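Local structure of 2L protein (Yaba-like disease virus, 3IT8) at residues P184-T189 with C281-D286. The protein is an MHC class I-like poxvirus protein that binds host tumour necrosis factor, probably keeping the cytokine from its receptors. Numbering follows the deposited sequence.
Sequences PTVKVT and CVVFHD
V188 reaches across to C281 between the two sheets of the Ig-like domain, a β-sandwich in which residues 184-188 and 281-285, on the facing strands 185-189 and 279-284, run 169° apart, nearly antiparallel. Their CA atoms stay 7.1 Å apart at V188 and C281 and 8.5 Å at V186 and V283, too far for backbone pairing, so side chains fill the gap. Strand 185-189 is instead bonded through its backbone to 198-207, while within the other sheet C281 bonds to Y293 and V282 to K215.

C281 can be followed outward. Its CB lies 3.7 Å from V188 CG2, the branch that stands beside the V188 backbone N. With chi1 at -174°, SG extends anti to the C281 backbone N and closes the disulfide with C202 of strand 198-207, the sheet-to-sheet bridge characteristic of Ig domains.

Two residues along each strand, V186 and V283 meet methyl to methyl, V186 CG1 being 4.2 Å from V283 CG2. At the end of the row P184 approaches the H285 imidazole obliquely, P184 CD lying 4.2 Å from H285 CD2. F207 also meets this ring, whose ND1 makes a weak hydrogen bond to D211 O. Within strand 279-284, V283 CG2 also sits 4.0 Å from C281 SG, so this one methyl touches both V186 and the disulfide.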
loop_
_atom_site.group_PDB
_atom_site.type_symbol
_atom_site.label_atom_id
_atom_site.label_comp_id
_atom_site.label_asym_id
_atom_site.label_seq_id
_atom_site.Cartn_x
_atom_site.Cartn_y
_atom_site.Cartn_z
ATOM N N PRO D 184 -3.864 12.283 40.092
ATOM C CA PRO D 184 -4.863 12.914 40.946
ATOM C C PRO D 184 -5.931 11.966 41.484
ATOM O O PRO D 184 -6.004 10.800 41.096
ATOM C CB PRO D 184 -5.466 13.954 40.023
ATOM C CG PRO D 184 -5.548 13.186 38.740
ATOM C CD PRO D 184 -4.177 12.518 38.672
ATOM N N THR D 185 -6.758 12.513 42.369
ATOM C CA THR D 185 -7.869 11.821 42.989
ATOM C C THR D 185 -9.081 12.544 42.451
ATOM O O THR D 185 -9.119 13.770 42.480
ATOM C CB THR D 185 -7.850 11.998 44.501
ATOM O OG1 THR D 185 -6.761 11.258 45.050
ATOM C CG2 THR D 185 -9.148 11.528 45.110
ATOM N N VAL D 186 -10.072 11.813 41.962
ATOM C CA VAL D 186 -11.243 12.478 41.420
ATOM C C VAL D 186 -12.499 12.060 42.147
ATOM O O VAL D 186 -12.618 10.927 42.623
ATOM C CB VAL D 186 -11.414 12.181 39.911
ATOM C CG1 VAL D 186 -12.487 13.081 39.312
ATOM C CG2 VAL D 186 -10.088 12.354 39.195
ATOM N N LYS D 187 -13.427 13.001 42.239
ATOM C CA LYS D 187 -14.716 12.782 42.881
ATOM C C LYS D 187 -15.692 13.757 42.240
ATOM O O LYS D 187 -15.362 14.928 42.065
ATOM C CB LYS D 187 -14.610 13.046 44.382
ATOM C CG LYS D 187 -13.697 12.064 45.102
ATOM C CD LYS D 187 -12.981 12.710 46.275
ATOM C CE LYS D 187 -11.952 11.760 46.870
ATOM N NZ LYS D 187 -11.079 12.438 47.867
ATOM N N VAL D 188 -16.869 13.274 41.857
ATOM C CA VAL D 188 -17.874 14.137 41.249
ATOM C C VAL D 188 -19.006 14.300 42.252
ATOM O O VAL D 188 -19.556 13.318 42.712
ATOM C CB VAL D 188 -18.471 13.526 39.972
ATOM C CG1 VAL D 188 -19.506 14.475 39.397
ATOM C CG2 VAL D 188 -17.381 13.249 38.954
ATOM N N THR D 189 -19.362 15.530 42.591
ATOM C CA THR D 189 -20.429 15.747 43.560
ATOM C C THR D 189 -21.676 16.368 42.959
ATOM O O THR D 189 -21.600 17.225 42.079
ATOM C CB THR D 189 -19.959 16.634 44.700
ATOM O OG1 THR D 189 -18.861 16.003 45.370
ATOM C CG2 THR D 189 -21.084 16.850 45.683
ATOM N N CYS D 281 -18.252 12.872 34.344
ATOM C CA CYS D 281 -17.047 13.661 34.167
ATOM C C CYS D 281 -15.892 12.853 33.577
ATOM O O CYS D 281 -15.499 11.825 34.132
ATOM C CB CYS D 281 -16.622 14.266 35.512
ATOM S SG CYS D 281 -15.219 15.423 35.401
ATOM N N VAL D 282 -15.360 13.313 32.443
ATOM C CA VAL D 282 -14.215 12.654 31.816
ATOM C C VAL D 282 -13.001 13.553 32.030
ATOM O O VAL D 282 -12.977 14.690 31.570
ATOM C CB VAL D 282 -14.403 12.448 30.307
ATOM C CG1 VAL D 282 -13.286 11.569 29.782
ATOM C CG2 VAL D 282 -15.755 11.805 30.022
ATOM N N VAL D 283 -12.000 13.031 32.732
ATOM C CA VAL D 283 -10.782 13.772 33.051
ATOM C C VAL D 283 -9.584 13.396 32.199
ATOM O O VAL D 283 -9.178 12.234 32.180
ATOM C CB VAL D 283 -10.412 13.555 34.521
ATOM C CG1 VAL D 283 -9.033 14.098 34.809
ATOM C CG2 VAL D 283 -11.452 14.219 35.403
ATOM N N PHE D 284 -9.019 14.383 31.500
ATOM C CA PHE D 284 -7.851 14.151 30.657
ATOM C C PHE D 284 -6.603 14.688 31.331
ATOM O O PHE D 284 -6.491 15.880 31.593
ATOM C CB PHE D 284 -8.025 14.818 29.305
ATOM C CG PHE D 284 -9.150 14.261 28.505
ATOM C CD1 PHE D 284 -10.435 14.766 28.645
ATOM C CD2 PHE D 284 -8.929 13.224 27.596
ATOM C CE1 PHE D 284 -11.487 14.250 27.888
ATOM C CE2 PHE D 284 -9.979 12.694 26.830
ATOM C CZ PHE D 284 -11.259 13.210 26.976
ATOM N N HIS D 285 -5.665 13.795 31.616
ATOM C CA HIS D 285 -4.414 14.168 32.259
ATOM C C HIS D 285 -3.301 13.198 31.844
ATOM O O HIS D 285 -3.584 12.097 31.380
ATOM C CB HIS D 285 -4.592 14.137 33.766
ATOM C CG HIS D 285 -3.372 14.543 34.518
ATOM N ND1 HIS D 285 -3.009 15.857 34.689
ATOM C CD2 HIS D 285 -2.410 13.805 35.114
ATOM C CE1 HIS D 285 -1.872 15.913 35.358
ATOM N NE2 HIS D 285 -1.486 14.682 35.628
ATOM N N ASP D 286 -2.044 13.602 32.003
ATOM C CA ASP D 286 -0.920 12.746 31.621
ATOM C C ASP D 286 -0.992 11.381 32.292
ATOM O O ASP D 286 -0.792 10.352 31.649
ATOM C CB ASP D 286 0.403 13.446 31.931
ATOM C CG ASP D 286 0.837 14.385 30.815
ATOM O OD1 ASP D 286 -0.040 14.803 30.021
ATOM O OD2 ASP D 286 2.050 14.705 30.738
#